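Local coordinates for protein V-type ATP synthase alpha chain (Nanoarchaeum equitans Kin4-M, PDB 5BN3) that serves as the nucleotide-binding A subunit of an archaeal V/A-type ATP synthase and binds ADP and magnesium, at residues 127-131 with 366-370. Sequence-based numbering, arbitrary orientation.
Sequences KGGDI and LNDLE
The side-chain amide of N367 makes the hydrogen bond between the two loops and also shapes its own. Its ND2 donates to the backbone carbonyl of G129 (N367 ND2 to G129 O, 2.8 Å). The donor lies nearly in line with that C=O, at 163°. ND2 also bonds to D310 O. At the other end of the amide, N367 OD1 accepts from L369 N at 3.3 Å, which makes an Asx turn, and from T365 OG1. A chi1 of 55° sets CG between the backbone N and the carbonyl carbon of N367, where OD1 can reach forward to L369 N while ND2 meets G129 O. G129 is the third residue of a type II turn from K127 to D130, which D130 N closes by bonding to K127 O. L366 CB lies 4.1 Å from G129 CA and 3.6 Å from G128 O. I131 CG1 passes N367 ND2, and I131 CD1 ends on L369 CD1 at 3.7 Å, the two side chains crossing at about a right angle. The contact joins the barrel-sandwich domain to the loop before strand 370-379 of the nucleotide-binding domain. OD1 and ND2 of N367 each have two hydrogen-bond partners, which fixes which end of the amide is oxygen and holds its plane.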
loop_
_atom_site.group_PDB
_atom_site.type_symbol
_atom_site.label_atom_id
_atom_site.label_comp_id
_atom_site.label_asym_id
_atom_site.label_seq_id
_atom_site.Cartn_x
_atom_site.Cartn_y
_atom_site.Cartn_z
ATOM N N LYS A 127 30.560 19.552 47.096
ATOM C CA LYS A 127 29.231 19.645 46.493
ATOM C C LYS A 127 29.026 18.537 45.463
ATOM O O LYS A 127 29.975 17.849 45.091
ATOM C CB LYS A 127 28.984 21.031 45.877
ATOM C CG LYS A 127 30.063 21.503 44.914
ATOM C CD LYS A 127 29.883 22.971 44.533
ATOM C CE LYS A 127 29.135 23.132 43.216
ATOM N NZ LYS A 127 28.971 24.567 42.843
ATOM N N GLY A 128 27.783 18.359 45.021
ATOM C CA GLY A 128 27.435 17.278 44.113
ATOM C C GLY A 128 28.274 17.228 42.851
ATOM O O GLY A 128 28.514 18.254 42.210
ATOM N N GLY A 129 28.734 16.033 42.499
ATOM C CA GLY A 129 29.502 15.848 41.282
ATOM C C GLY A 129 30.992 16.104 41.421
ATOM O O GLY A 129 31.741 15.920 40.458
ATOM N N ASP A 130 31.427 16.529 42.605
ATOM C CA ASP A 130 32.844 16.800 42.839
ATOM C C ASP A 130 33.688 15.527 42.808
ATOM O O ASP A 130 33.234 14.460 43.224
ATOM C CB ASP A 130 33.051 17.514 44.179
ATOM C CG ASP A 130 32.683 18.985 44.128
ATOM O OD1 ASP A 130 32.617 19.551 43.016
ATOM O OD2 ASP A 130 32.473 19.579 45.207
ATOM N N ILE A 131 34.918 15.647 42.316
ATOM C CA ILE A 131 35.864 14.538 42.338
ATOM C C ILE A 131 36.505 14.434 43.721
ATOM O O ILE A 131 37.282 15.302 44.121
ATOM C CB ILE A 131 36.965 14.722 41.272
ATOM C CG1 ILE A 131 36.344 14.791 39.873
ATOM C CG2 ILE A 131 37.974 13.590 41.344
ATOM C CD1 ILE A 131 37.341 15.108 38.777
ATOM N N LEU A 366 29.169 19.078 36.517
ATOM C CA LEU A 366 28.873 19.646 37.830
ATOM C C LEU A 366 30.148 20.075 38.553
ATOM O O LEU A 366 30.120 20.987 39.380
ATOM C CB LEU A 366 28.080 18.653 38.689
ATOM C CG LEU A 366 26.629 18.385 38.277
ATOM C CD1 LEU A 366 25.917 17.486 39.280
ATOM C CD2 LEU A 366 25.886 19.696 38.128
ATOM N N ASN A 367 31.262 19.421 38.230
ATOM C CA ASN A 367 32.556 19.757 38.819
ATOM C C ASN A 367 33.374 20.713 37.947
ATOM O O ASN A 367 34.593 20.807 38.090
ATOM C CB ASN A 367 33.361 18.487 39.133
ATOM C CG ASN A 367 33.538 17.585 37.922
ATOM O OD1 ASN A 367 33.874 18.043 36.830
ATOM N ND2 ASN A 367 33.313 16.290 38.115
ATOM N N ASP A 368 32.684 21.404 37.039
ATOM C CA ASP A 368 33.274 22.441 36.185
ATOM C C ASP A 368 34.328 21.953 35.189
ATOM O O ASP A 368 35.126 22.747 34.685
ATOM C CB ASP A 368 33.824 23.602 37.026
ATOM C CG ASP A 368 32.732 24.362 37.754
ATOM O OD1 ASP A 368 32.008 25.142 37.097
ATOM O OD2 ASP A 368 32.605 24.191 38.984
ATOM N N LEU A 369 34.324 20.658 34.894
ATOM C CA LEU A 369 35.173 20.132 33.832
ATOM C C LEU A 369 34.356 20.023 32.546
ATOM O O LEU A 369 33.137 20.200 32.563
ATOM C CB LEU A 369 35.761 18.774 34.226
ATOM C CG LEU A 369 36.708 18.777 35.431
ATOM C CD1 LEU A 369 37.060 17.362 35.858
ATOM C CD2 LEU A 369 37.972 19.561 35.121
ATOM N N GLU A 370 35.026 19.755 31.430
ATOM C CA GLU A 370 34.332 19.537 30.165
ATOM C C GLU A 370 34.276 18.045 29.853
ATOM O O GLU A 370 35.287 17.344 29.939
ATOM C CB GLU A 370 35.017 20.293 29.038
#